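PDB 3BQX: glyoxalase-related enzyme, which is of unknown function but belongs to the vicinal oxygen chelate (VOC) superfamily of glyoxalase-related proteins, many of which are metal-dependent enzymes. Local coordinates for residues V8-G14 with V47-V53; L16-A20 with R34-I39; F22-F27 with D115-W121; H75-A79 with P130-D134; G95-R99 with G111-D115. One frame throughout, in Å; residues are numbered along the deposited sequence.

Interaction 1. Residues V8-G14 with V47-V53; sequences VITLGIG and VLATWLV
Ile13, with chi1 at 62° (p), swings its chain back over the neighbouring strand so that CD1 lies 3.8 Å from Thr50 CB, and CG1 comes within 4.4 Å of Leu52 CD2. Strands 8-13 and 47-52 run parallel, N-to-C directions 32° apart and axes 4.5 Å at closest approach, with phi/psi mostly near -110/130. The register pairs Val8 with Val47 and continues in step through Ile13 with Leu52. Six backbone hydrogen bonds zigzag between them: Ile9 N to Val47 O 2.9 Å, Ala49 N to Ile9 O 2.8 Å, Leu11 N to Ala49 O 2.8 Å, Trp51 N to Leu11 O 3.0 Å, Ile13 N to Trp51 O 2.9 Å and Val53 N to Ile13 O 2.9 Å. This parallel pair joins the first and last strands of a βαβββ module, the repeated unit of the VOC fold. Ile9, Leu11, Leu48 and Thr50 occupy one face, where Leu11 CD1 meets Leu48 CD1 at 4.1 Å and helix 16-26 packs. Val8, Thr10, Ala49 and Trp51 point the other way; Thr10 CG2 is 4.0 Å from Trp51 CB, while the indole (chi1 t) leads off to Glu37. Val8-Leu11 also pair antiparallel with a strand of the second subunit, continuing the sheet across the interface. Gly12 lets Val53 CG2 approach its C to 3.6 Å, just where Leu52 occupies the N-cap position of helix 53-60.

Interaction 2. Residues L16-A20 with R34-I39; sequences LEASA and RNPEII
This is a small van der Waals contact, without polar bonds between the two segments, in which the first turn of helix 16-26 rests on the turn entering strand 38-42, at one end of the N-terminal βαβββ module. Leu16, with chi1 at -97° and chi2 p, reaches across from a backbone whose nearest CA pair, Leu16 and Glu37, is 7.3 Å apart. Its CD2 sits in a shallow cup: 3.1 Å from Asn35 O, 3.5 Å from Pro36 O and 4.1 Å from Ile39 CG1. One helical turn on, Ala20 CB meets Ile39 CD1 at 4.0 Å (Ile39 chi1 m, chi2 t), and Arg34, extended with chi1 to chi3 all t, brings NH1 to 4.1 Å from Ala20 CB. The cup is shaped by an Asx turn: Asn35, chi1 p, folds OD1 back to accept from Glu37 N at 2.8 Å and from Ile38 N at 2.9 Å, while Asn35 N bonds Ile38 O at 3.0 Å. Within the helix, Ala20 N bonds Leu16 O at 2.7 Å, which places Leu16 and Ala20 on the same side. Strand 47-52 adjoins both partners: Leu52 touches Leu16, Thr50 touches Ile39, and Glu37 accepts a bond from the indole of Trp51, so helix 16-26 lies across neighbouring strands 38-42 and 47-52.

Interaction 3. Residues F22-F27 with D115-W121; sequences FYGEGF and DPDGHIW
Trp121, chi1 m and chi2 89°, offers a face of its indole to Phe27 and its NE1 edge to Tyr23. Phe27 pushes its edge toward the indole face, with CZ 3.6 Å from Trp121 CE3 and ring centroids 4.8 Å apart at 63°. Tyr23 (chi1 m) meets the indole obliquely, CE1 3.6 Å from Trp121 CZ2, and its hydroxyl fills the gap between indole and carboxylate: Trp121 NE1 donates to Tyr23 OH at 2.9 Å, and Tyr23 OH donates to Asp115 OD2 at 2.6 Å. Phe22, chi1 t, enters a hollow bounded by Asp115, Pro116 and Trp121. Asp115 CB lies over its ring, 3.7 Å from the centroid in a CH-pi contact; Pro116 CD touches Phe22 CB at 3.5 Å, and Trp121 CD1 lies 3.9 Å from Phe22 CE2. A type I turn, Asp115-Gly118, shapes that hollow, with Asp115 OD1 (chi1 p) accepting from Asp117 N at 2.9 Å in an Asx turn and from His119 N at 3.0 Å. A wider pi-type turn has Phe27 N bonded to Phe22 O at 3.1 Å. This buried aromatic cluster, with its Trp121-Tyr23-Asp115 hydrogen-bond chain, ties the helix of the first βαβββ module to the last hairpin of the second.

Interaction 4. Residues H75-A79 with P130-D134; sequences HNVRA and PIGAD
Arg78 grips consecutive backbone carbonyls with its guanidinium: NH1 donates to Ile131 O at 3.0 Å with an N-H...O angle of 172°, and NH2 donates to Gly132 O at 2.8 Å and 146°. To reach them the side chain leaves CA sideways with chi1 m, runs straight through chi2 and chi3 (both t), and turns at chi4, -73°. The backbones stay well apart; the nearest CA pair, Arg78 and Ile131, is separated by 7.7 Å. Beneath the guanidinium lies Ile131, whose CG2 sits over one face, 3.5 Å from Arg78 NH2. The CA-to-CB bond of Ile131 points toward segment 75-79, and with chi1 m and chi2 t its CD1 is 3.6 Å from Asn76 O, 3.9 Å from Asn76 CB and 3.8 Å from Val77 O. Ile131 and Gly132 form the short strand 131-132, which pairs antiparallel with strand 135-137 in a small hairpin near the C terminus. The contact therefore fastens this hairpin to the chain around Asn76-Arg78, on strand 71-76 and just beyond, the outermost strand within this chain of the second sheet. The second subunit borders it too: Gln5 of that chain touches Ile131 and bonds the backbone N of Asn76. Because the acceptors are main-chain oxygens, the two bonds read the path of the backbone rather than side-chain identity, and the cationic group is held by neutral carbonyls with an aliphatic branch against its face.

Interaction 5. Residues G95-R99 with G111-D115; sequences GQLLR and GYVAD
Leu98 and Arg99 both sit opposite Tyr112, a classic beta bulge in the hairpin of strands 96-102 and 109-114, which forms the outer pair of the second βαβββ sheet. The strands run antiparallel, axes at 146° and 4.6 Å apart. Before the bulge, Gln96 and Ala114 exchange bonds, N to O 2.9 Å each way, and Leu97 faces Val113 as a non-hydrogen-bonded pair. At the bulge Tyr112 O accepts from Leu98 N at 3.0 Å and Arg99 N at 3.2 Å; Tyr112 N returns one to Arg99 O at 2.9 Å. The extra residue, Leu98, has phi/psi of -106/-37. Its side chain (chi1 m, chi2 t) sets CB 4.0 Å from Tyr112 CB and CD1 3.9 Å from Ala114 CB. Leu97 (t, p) turns to the other face, CD1 4.2 Å from Val113 CG2. Gln96 (t, p) curls back so that NE2 donates to Leu97 O at 3.0 Å. Arg99, extended with chi1 to chi3 t, leads off to a salt bridge with Asp102, and the Tyr112 hydroxyl (chi1 m) bonds Asp59 of the second subunit. Arg99 CB lies at the tyrosine ring edge, 4.1 Å from CD2 of Tyr112.

Two βαβββ modules frame these contacts, each with its sheet in strand order 1-4-3-2. Interactions 1 and 2, centres 9 Å apart, lie in the first, with 16-20/34-39 nested inside the loop closed by 8-14/47-53. Interaction 5 belongs to the second and is nested inside both 3 and 4. Interaction 3 bridges the modules: it shares helix 16-26 with interaction 2 and Asp115 with interaction 5, and bonds from Asp117 and His119 reach Gly14 and Gly12 of interaction 1. Interaction 4 lies across the chain's centre from interactions 1 and 2, about 27 Å from interaction 2 between centres, touching interaction 3 through His75 and Phe27. All but interaction 2 touch the second subunit, so four contacts border the dimer interface.

Interaction 1. Residues V8-G14 with V47-V53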
# COMPACT_ATOMS: atom_id res chain seq x y z
N VAL A 8 -6.20 -5.14 -0.78
CA VAL A 8 -5.98 -4.31 -1.97
C VAL A 8 -5.29 -3.01 -1.62
O VAL A 8 -5.59 -2.41 -0.59
CB VAL A 8 -7.33 -3.90 -2.63
CG1 VAL A 8 -7.07 -3.18 -3.94
CG2 VAL A 8 -8.21 -5.11 -2.84
N ILE A 9 -4.34 -2.61 -2.46
CA ILE A 9 -3.68 -1.31 -2.31
C ILE A 9 -4.26 -0.56 -3.50
O ILE A 9 -4.07 -0.96 -4.64
CB ILE A 9 -2.15 -1.36 -2.54
CG1 ILE A 9 -1.48 -2.21 -1.47
CG2 ILE A 9 -1.59 0.08 -2.54
CD1 ILE A 9 0.03 -2.36 -1.68
N THR A 10 -5.01 0.50 -3.24
CA THR A 10 -5.59 1.26 -4.34
C THR A 10 -4.94 2.61 -4.46
O THR A 10 -4.90 3.38 -3.50
CB THR A 10 -7.10 1.47 -4.14
OG1 THR A 10 -7.76 0.19 -4.13
CG2 THR A 10 -7.69 2.30 -5.26
N LEU A 11 -4.41 2.90 -5.64
CA LEU A 11 -3.78 4.18 -5.90
C LEU A 11 -4.69 4.98 -6.81
O LEU A 11 -5.16 4.46 -7.82
CB LEU A 11 -2.43 4.00 -6.60
CG LEU A 11 -1.42 3.13 -5.84
CD1 LEU A 11 -0.16 2.95 -6.68
CD2 LEU A 11 -1.11 3.77 -4.50
N GLY A 12 -4.93 6.24 -6.45
CA GLY A 12 -5.76 7.10 -7.29
C GLY A 12 -4.89 7.65 -8.40
O GLY A 12 -3.79 8.15 -8.14
N ILE A 13 -5.36 7.56 -9.64
CA ILE A 13 -4.60 8.04 -10.79
C ILE A 13 -5.41 8.96 -11.69
O ILE A 13 -6.63 9.03 -11.59
CB ILE A 13 -4.09 6.84 -11.62
CG1 ILE A 13 -5.28 6.04 -12.16
CG2 ILE A 13 -3.18 5.95 -10.75
CD1 ILE A 13 -4.91 5.06 -13.26
N GLY A 14 -4.72 9.67 -12.58
CA GLY A 14 -5.41 10.58 -13.48
C GLY A 14 -5.61 10.06 -14.89
O GLY A 14 -6.58 10.44 -15.55
N VAL A 47 -3.94 -7.50 -4.09
CA VAL A 47 -4.15 -6.90 -5.40
C VAL A 47 -3.78 -5.43 -5.38
O VAL A 47 -4.07 -4.73 -4.40
CB VAL A 47 -5.64 -7.03 -5.81
CG1 VAL A 47 -5.88 -6.41 -7.17
CG2 VAL A 47 -6.04 -8.50 -5.82
N LEU A 48 -3.12 -4.96 -6.44
CA LEU A 48 -2.77 -3.56 -6.59
C LEU A 48 -3.77 -3.00 -7.59
O LEU A 48 -3.95 -3.56 -8.68
CB LEU A 48 -1.35 -3.39 -7.14
CG LEU A 48 -0.99 -1.96 -7.61
CD1 LEU A 48 -0.92 -1.03 -6.41
CD2 LEU A 48 0.35 -1.97 -8.34
N ALA A 49 -4.46 -1.93 -7.22
CA ALA A 49 -5.43 -1.31 -8.10
C ALA A 49 -5.06 0.13 -8.38
O ALA A 49 -4.58 0.83 -7.49
CB ALA A 49 -6.81 -1.35 -7.46
N THR A 50 -5.24 0.55 -9.63
CA THR A 50 -5.01 1.94 -10.02
C THR A 50 -6.37 2.38 -10.56
O THR A 50 -6.82 1.94 -11.62
CB THR A 50 -3.91 2.07 -11.10
OG1 THR A 50 -4.25 1.30 -12.26
CG2 THR A 50 -2.59 1.58 -10.55
N TRP A 51 -7.04 3.23 -9.78
CA TRP A 51 -8.40 3.70 -10.06
C TRP A 51 -8.41 5.20 -10.33
O TRP A 51 -7.74 5.95 -9.63
CB TRP A 51 -9.22 3.40 -8.80
CG TRP A 51 -10.69 3.30 -8.95
CD1 TRP A 51 -11.41 3.29 -10.11
CD2 TRP A 51 -11.63 3.09 -7.89
NE1 TRP A 51 -12.75 3.08 -9.83
CE2 TRP A 51 -12.90 2.96 -8.48
CE3 TRP A 51 -11.51 3.00 -6.50
CZ2 TRP A 51 -14.06 2.73 -7.72
CZ3 TRP A 51 -12.66 2.78 -5.74
CH2 TRP A 51 -13.92 2.64 -6.36
N LEU A 52 -9.17 5.64 -11.33
CA LEU A 52 -9.25 7.08 -11.61
C LEU A 52 -9.68 7.76 -10.31
O LEU A 52 -10.63 7.32 -9.66
CB LEU A 52 -10.27 7.36 -12.71
CG LEU A 52 -9.86 6.91 -14.11
CD1 LEU A 52 -10.98 7.20 -15.10
CD2 LEU A 52 -8.58 7.63 -14.52
N VAL A 53 -8.99 8.83 -9.95
CA VAL A 53 -9.27 9.56 -8.71
C VAL A 53 -10.73 9.94 -8.50
O VAL A 53 -11.24 9.82 -7.38
CB VAL A 53 -8.41 10.83 -8.60
CG1 VAL A 53 -8.56 11.44 -7.21
CG2 VAL A 53 -6.96 10.51 -8.89

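Interaction 2. Residues L16-A20 with R34-I39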
# COMPACT_ATOMS: atom_id res chain seq x y z
N LEU A 16 -5.32 6.32 -17.16
CA LEU A 16 -5.04 4.88 -17.24
C LEU A 16 -3.90 4.49 -18.16
O LEU A 16 -3.09 3.62 -17.82
CB LEU A 16 -6.29 4.11 -17.66
CG LEU A 16 -7.12 3.48 -16.54
CD1 LEU A 16 -7.79 4.57 -15.73
CD2 LEU A 16 -8.15 2.54 -17.14
N GLU A 17 -3.83 5.10 -19.34
CA GLU A 17 -2.78 4.76 -20.28
C GLU A 17 -1.40 5.08 -19.71
O GLU A 17 -0.48 4.26 -19.81
CB GLU A 17 -2.99 5.48 -21.61
CG GLU A 17 -2.08 4.97 -22.73
CD GLU A 17 -2.44 5.54 -24.08
OE1 GLU A 17 -2.38 6.78 -24.24
OE2 GLU A 17 -2.78 4.75 -24.99
N ALA A 18 -1.26 6.25 -19.10
CA ALA A 18 0.02 6.66 -18.52
C ALA A 18 0.41 5.72 -17.38
O ALA A 18 1.56 5.33 -17.25
CB ALA A 18 -0.07 8.11 -18.02
N SER A 19 -0.58 5.37 -16.56
CA SER A 19 -0.34 4.47 -15.43
C SER A 19 0.00 3.07 -15.94
O SER A 19 0.95 2.44 -15.46
CB SER A 19 -1.58 4.42 -14.54
OG SER A 19 -1.32 3.71 -13.35
N ALA A 20 -0.76 2.58 -16.91
CA ALA A 20 -0.52 1.25 -17.47
C ALA A 20 0.87 1.16 -18.10
O ALA A 20 1.50 0.10 -18.07
CB ALA A 20 -1.59 0.93 -18.51
N ARG A 34 -9.07 -5.05 -16.27
CA ARG A 34 -8.99 -3.68 -16.75
C ARG A 34 -10.27 -3.23 -17.43
O ARG A 34 -10.87 -3.98 -18.19
CB ARG A 34 -7.84 -3.50 -17.73
CG ARG A 34 -7.87 -2.15 -18.42
CD ARG A 34 -6.64 -1.89 -19.27
NE ARG A 34 -6.71 -0.56 -19.87
CZ ARG A 34 -5.72 -0.00 -20.56
NH1 ARG A 34 -4.58 -0.66 -20.75
NH2 ARG A 34 -5.87 1.22 -21.07
N ASN A 35 -10.68 -2.00 -17.13
CA ASN A 35 -11.83 -1.39 -17.78
C ASN A 35 -11.48 0.09 -17.87
O ASN A 35 -10.43 0.51 -17.39
CB ASN A 35 -13.15 -1.68 -17.04
CG ASN A 35 -13.24 -1.01 -15.69
OD1 ASN A 35 -12.57 -0.02 -15.42
ND2 ASN A 35 -14.10 -1.53 -14.83
N PRO A 36 -12.34 0.91 -18.49
CA PRO A 36 -12.03 2.34 -18.60
C PRO A 36 -11.73 3.15 -17.33
O PRO A 36 -11.22 4.27 -17.43
CB PRO A 36 -13.24 2.89 -19.35
CG PRO A 36 -13.61 1.75 -20.24
CD PRO A 36 -13.52 0.57 -19.30
N GLU A 37 -12.03 2.61 -16.16
CA GLU A 37 -11.76 3.36 -14.93
C GLU A 37 -10.81 2.73 -13.92
O GLU A 37 -10.33 3.41 -13.02
CB GLU A 37 -13.08 3.70 -14.22
CG GLU A 37 -13.77 2.53 -13.56
CD GLU A 37 -15.06 2.93 -12.86
OE1 GLU A 37 -16.00 3.36 -13.56
OE2 GLU A 37 -15.13 2.83 -11.61
N ILE A 38 -10.53 1.44 -14.06
CA ILE A 38 -9.65 0.79 -13.09
C ILE A 38 -8.84 -0.35 -13.68
O ILE A 38 -9.24 -0.99 -14.66
CB ILE A 38 -10.50 0.25 -11.90
CG1 ILE A 38 -9.63 -0.06 -10.69
CG2 ILE A 38 -11.27 -0.99 -12.33
CD1 ILE A 38 -10.44 -0.29 -9.40
N ILE A 39 -7.68 -0.60 -13.08
CA ILE A 39 -6.82 -1.70 -13.48
C ILE A 39 -6.39 -2.44 -12.21
O ILE A 39 -6.04 -1.81 -11.21
CB ILE A 39 -5.55 -1.22 -14.21
CG1 ILE A 39 -5.94 -0.53 -15.52
CG2 ILE A 39 -4.62 -2.40 -14.48
CD1 ILE A 39 -4.78 0.06 -16.29

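Interaction 3. Residues F22-F27 with D115-W121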
# COMPACT_ATOMS: atom_id res chain seq x y z
N PHE A 22 3.62 2.83 -17.10
CA PHE A 22 4.58 2.74 -16.00
C PHE A 22 4.64 1.33 -15.42
O PHE A 22 5.71 0.74 -15.30
CB PHE A 22 4.21 3.73 -14.89
CG PHE A 22 5.16 3.70 -13.72
CD1 PHE A 22 6.41 4.31 -13.81
CD2 PHE A 22 4.80 3.07 -12.53
CE1 PHE A 22 7.30 4.29 -12.73
CE2 PHE A 22 5.69 3.04 -11.44
CZ PHE A 22 6.93 3.65 -11.55
N TYR A 23 3.48 0.78 -15.05
CA TYR A 23 3.47 -0.55 -14.45
C TYR A 23 3.72 -1.66 -15.45
O TYR A 23 4.34 -2.67 -15.11
CB TYR A 23 2.14 -0.75 -13.69
CG TYR A 23 2.08 0.14 -12.46
CD1 TYR A 23 2.91 -0.09 -11.37
CD2 TYR A 23 1.30 1.29 -12.46
CE1 TYR A 23 2.97 0.80 -10.31
CE2 TYR A 23 1.35 2.20 -11.41
CZ TYR A 23 2.20 1.95 -10.34
OH TYR A 23 2.30 2.87 -9.32
N GLY A 24 3.28 -1.46 -16.69
CA GLY A 24 3.49 -2.48 -17.71
C GLY A 24 4.86 -2.46 -18.35
O GLY A 24 5.56 -3.47 -18.34
N GLU A 25 5.25 -1.32 -18.91
CA GLU A 25 6.55 -1.20 -19.57
C GLU A 25 7.69 -0.94 -18.59
O GLU A 25 8.84 -1.30 -18.85
CB GLU A 25 6.52 -0.09 -20.61
CG GLU A 25 5.59 -0.38 -21.78
CD GLU A 25 5.54 0.77 -22.78
OE1 GLU A 25 6.61 1.19 -23.26
OE2 GLU A 25 4.42 1.24 -23.09
N GLY A 26 7.37 -0.33 -17.45
CA GLY A 26 8.39 -0.04 -16.46
C GLY A 26 8.65 -1.24 -15.56
O GLY A 26 9.76 -1.76 -15.53
N PHE A 27 7.63 -1.69 -14.84
CA PHE A 27 7.79 -2.83 -13.94
C PHE A 27 7.68 -4.18 -14.64
O PHE A 27 8.17 -5.19 -14.13
CB PHE A 27 6.75 -2.79 -12.82
CG PHE A 27 7.21 -2.08 -11.57
CD1 PHE A 27 6.55 -0.94 -11.12
CD2 PHE A 27 8.28 -2.58 -10.83
CE1 PHE A 27 6.96 -0.31 -9.94
CE2 PHE A 27 8.70 -1.95 -9.66
CZ PHE A 27 8.03 -0.81 -9.21
N ASP A 115 5.66 7.12 -9.64
CA ASP A 115 4.92 6.79 -10.84
C ASP A 115 4.37 8.10 -11.45
O ASP A 115 4.56 9.17 -10.87
CB ASP A 115 3.83 5.72 -10.54
CG ASP A 115 2.57 6.27 -9.88
OD1 ASP A 115 2.43 7.48 -9.62
OD2 ASP A 115 1.69 5.42 -9.61
N PRO A 116 3.72 8.03 -12.62
CA PRO A 116 3.19 9.24 -13.27
C PRO A 116 2.30 10.14 -12.42
O PRO A 116 2.19 11.33 -12.69
CB PRO A 116 2.44 8.68 -14.47
CG PRO A 116 3.20 7.46 -14.81
CD PRO A 116 3.47 6.84 -13.45
N ASP A 117 1.66 9.56 -11.42
CA ASP A 117 0.76 10.31 -10.56
C ASP A 117 1.41 10.77 -9.26
O ASP A 117 0.74 11.34 -8.40
CB ASP A 117 -0.48 9.47 -10.28
CG ASP A 117 -1.28 9.19 -11.54
OD1 ASP A 117 -2.08 10.06 -11.93
OD2 ASP A 117 -1.10 8.11 -12.14
N GLY A 118 2.71 10.52 -9.13
CA GLY A 118 3.42 10.94 -7.94
C GLY A 118 3.57 9.92 -6.84
O GLY A 118 4.23 10.19 -5.83
N HIS A 119 2.97 8.74 -6.99
CA HIS A 119 3.09 7.73 -5.95
C HIS A 119 4.53 7.23 -5.90
O HIS A 119 5.06 6.75 -6.90
CB HIS A 119 2.12 6.58 -6.21
CG HIS A 119 0.69 7.01 -6.23
ND1 HIS A 119 0.07 7.57 -5.13
CD2 HIS A 119 -0.22 7.01 -7.23
CE1 HIS A 119 -1.17 7.89 -5.46
NE2 HIS A 119 -1.37 7.55 -6.72
N ILE A 120 5.13 7.33 -4.73
CA ILE A 120 6.52 6.95 -4.53
C ILE A 120 6.83 5.46 -4.41
O ILE A 120 6.21 4.74 -3.62
CB ILE A 120 7.08 7.64 -3.26
CG1 ILE A 120 6.94 9.16 -3.41
CG2 ILE A 120 8.52 7.24 -3.04
CD1 ILE A 120 7.31 9.93 -2.15
N TRP A 121 7.79 5.02 -5.21
CA TRP A 121 8.23 3.64 -5.18
C TRP A 121 9.69 3.57 -4.76
O TRP A 121 10.52 4.33 -5.26
CB TRP A 121 8.11 2.98 -6.55
CG TRP A 121 6.74 2.52 -6.88
CD1 TRP A 121 5.77 3.24 -7.50
CD2 TRP A 121 6.17 1.25 -6.57
NE1 TRP A 121 4.61 2.49 -7.59
CE2 TRP A 121 4.84 1.27 -7.03
CE3 TRP A 121 6.66 0.09 -5.95
CZ2 TRP A 121 3.98 0.17 -6.89
CZ3 TRP A 121 5.80 -1.01 -5.81
CH2 TRP A 121 4.48 -0.95 -6.27

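Interaction 4. Residues H75-A79 with P130-D134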
# COMPACT_ATOMS: atom_id res chain seq x y z
N HIS A 75 9.66 -2.21 -3.62
CA HIS A 75 9.77 -3.43 -4.42
C HIS A 75 11.19 -3.89 -4.14
O HIS A 75 12.14 -3.15 -4.42
CB HIS A 75 9.60 -3.14 -5.92
CG HIS A 75 9.79 -4.35 -6.78
ND1 HIS A 75 10.99 -4.66 -7.39
CD2 HIS A 75 8.94 -5.36 -7.09
CE1 HIS A 75 10.87 -5.81 -8.03
NE2 HIS A 75 9.64 -6.25 -7.87
N ASN A 76 11.34 -5.08 -3.57
CA ASN A 76 12.66 -5.62 -3.24
C ASN A 76 13.16 -6.60 -4.30
O ASN A 76 12.45 -7.51 -4.71
CB ASN A 76 12.61 -6.30 -1.87
CG ASN A 76 12.57 -5.30 -0.73
OD1 ASN A 76 12.24 -4.12 -0.92
ND2 ASN A 76 12.89 -5.77 0.48
N VAL A 77 14.41 -6.41 -4.71
CA VAL A 77 15.03 -7.25 -5.73
C VAL A 77 15.95 -8.31 -5.13
O VAL A 77 16.37 -8.20 -3.98
CB VAL A 77 15.81 -6.39 -6.74
CG1 VAL A 77 14.87 -5.38 -7.38
CG2 VAL A 77 16.96 -5.67 -6.04
N ARG A 78 16.28 -9.33 -5.93
CA ARG A 78 17.12 -10.43 -5.46
C ARG A 78 18.64 -10.23 -5.53
O ARG A 78 19.39 -11.09 -5.07
CB ARG A 78 16.73 -11.72 -6.18
CG ARG A 78 15.30 -12.17 -5.89
CD ARG A 78 15.01 -13.52 -6.54
NE ARG A 78 13.62 -13.94 -6.36
CZ ARG A 78 13.10 -14.37 -5.22
NH1 ARG A 78 13.85 -14.45 -4.13
NH2 ARG A 78 11.82 -14.73 -5.16
N ALA A 79 19.09 -9.12 -6.09
CA ALA A 79 20.52 -8.84 -6.19
C ALA A 79 20.76 -7.35 -6.32
O ALA A 79 19.98 -6.64 -6.95
CB ALA A 79 21.12 -9.59 -7.38
N PRO A 130 14.05 -12.20 3.75
CA PRO A 130 13.82 -13.26 2.76
C PRO A 130 12.68 -12.98 1.78
O PRO A 130 11.63 -12.44 2.16
CB PRO A 130 13.52 -14.48 3.64
CG PRO A 130 14.29 -14.20 4.88
CD PRO A 130 14.01 -12.74 5.12
N ILE A 131 12.89 -13.34 0.52
CA ILE A 131 11.89 -13.18 -0.53
C ILE A 131 11.57 -14.60 -1.00
O ILE A 131 12.42 -15.28 -1.57
CB ILE A 131 12.43 -12.37 -1.73
CG1 ILE A 131 12.89 -10.99 -1.27
CG2 ILE A 131 11.34 -12.23 -2.79
CD1 ILE A 131 13.46 -10.12 -2.39
N GLY A 132 10.34 -15.04 -0.75
CA GLY A 132 9.92 -16.39 -1.12
C GLY A 132 9.77 -16.67 -2.60
O GLY A 132 9.88 -15.78 -3.44
N ALA A 133 9.48 -17.93 -2.91
CA ALA A 133 9.31 -18.38 -4.29
C ALA A 133 8.36 -17.50 -5.10
O ALA A 133 8.64 -17.18 -6.26
CB ALA A 133 8.83 -19.83 -4.31
N ASP A 134 7.24 -17.11 -4.50
CA ASP A 134 6.29 -16.26 -5.20
C ASP A 134 6.13 -14.91 -4.52
O ASP A 134 5.02 -14.50 -4.17
CB ASP A 134 4.93 -16.94 -5.32
CG ASP A 134 4.88 -17.95 -6.45
OD1 ASP A 134 5.64 -18.95 -6.40
OD2 ASP A 134 4.09 -17.74 -7.40

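Interaction 5. Residues G95-R99 with G111-D115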
# COMPACT_ATOMS: atom_id res chain seq x y z
N GLY A 95 8.42 7.29 -15.25
CA GLY A 95 8.68 7.54 -13.84
C GLY A 95 9.55 8.77 -13.60
O GLY A 95 10.30 9.19 -14.48
N GLN A 96 9.43 9.35 -12.41
CA GLN A 96 10.21 10.52 -12.03
C GLN A 96 11.25 10.10 -11.00
O GLN A 96 10.90 9.65 -9.91
CB GLN A 96 9.32 11.62 -11.46
CG GLN A 96 10.06 12.82 -10.86
CD GLN A 96 11.04 13.48 -11.83
OE1 GLN A 96 10.69 13.76 -12.98
NE2 GLN A 96 12.25 13.74 -11.36
N LEU A 97 12.52 10.23 -11.37
CA LEU A 97 13.61 9.87 -10.48
C LEU A 97 13.64 10.83 -9.29
O LEU A 97 13.75 12.04 -9.47
CB LEU A 97 14.94 9.93 -11.24
CG LEU A 97 16.22 9.59 -10.48
CD1 LEU A 97 16.14 8.20 -9.87
CD2 LEU A 97 17.40 9.68 -11.44
N LEU A 98 13.54 10.28 -8.09
CA LEU A 98 13.56 11.09 -6.87
C LEU A 98 14.88 10.96 -6.13
O LEU A 98 15.39 11.92 -5.56
CB LEU A 98 12.40 10.70 -5.94
CG LEU A 98 10.98 10.97 -6.45
CD1 LEU A 98 9.97 10.45 -5.43
CD2 LEU A 98 10.79 12.46 -6.68
N ARG A 99 15.45 9.76 -6.14
CA ARG A 99 16.72 9.52 -5.47
C ARG A 99 17.50 8.39 -6.12
O ARG A 99 17.06 7.25 -6.13
CB ARG A 99 16.49 9.20 -3.99
CG ARG A 99 17.78 8.89 -3.25
CD ARG A 99 17.59 8.87 -1.74
NE ARG A 99 18.88 8.81 -1.07
CZ ARG A 99 19.15 9.40 0.10
NH1 ARG A 99 18.21 10.09 0.73
NH2 ARG A 99 20.36 9.32 0.62
N GLY A 111 16.87 3.13 -4.05
CA GLY A 111 16.60 4.40 -4.69
C GLY A 111 15.10 4.63 -4.74
O GLY A 111 14.33 3.75 -4.34
N TYR A 112 14.68 5.79 -5.21
CA TYR A 112 13.25 6.11 -5.29
C TYR A 112 12.84 6.65 -6.65
O TYR A 112 13.56 7.45 -7.25
CB TYR A 112 12.88 7.13 -4.21
CG TYR A 112 12.83 6.60 -2.80
CD1 TYR A 112 11.69 5.97 -2.30
CD2 TYR A 112 13.91 6.78 -1.93
CE1 TYR A 112 11.62 5.54 -0.98
CE2 TYR A 112 13.85 6.36 -0.60
CZ TYR A 112 12.70 5.74 -0.14
OH TYR A 112 12.61 5.35 1.18
N VAL A 113 11.68 6.21 -7.12
CA VAL A 113 11.12 6.66 -8.39
C VAL A 113 9.62 6.75 -8.20
O VAL A 113 9.01 5.81 -7.69
CB VAL A 113 11.42 5.66 -9.54
CG1 VAL A 113 10.74 6.12 -10.82
CG2 VAL A 113 12.92 5.53 -9.75
N ALA A 114 9.02 7.86 -8.60
CA ALA A 114 7.59 8.00 -8.45
C ALA A 114 6.87 7.66 -9.75
O ALA A 114 7.42 7.87 -10.84
CB ALA A 114 7.24 9.42 -8.04
N ASP A 115 5.66 7.12 -9.64
CA ASP A 115 4.92 6.79 -10.84
C ASP A 115 4.37 8.10 -11.45
O ASP A 115 4.56 9.17 -10.87
CB ASP A 115 3.83 5.72 -10.54
CG ASP A 115 2.57 6.27 -9.88
OD1 ASP A 115 2.43 7.48 -9.62
OD2 ASP A 115 1.69 5.42 -9.61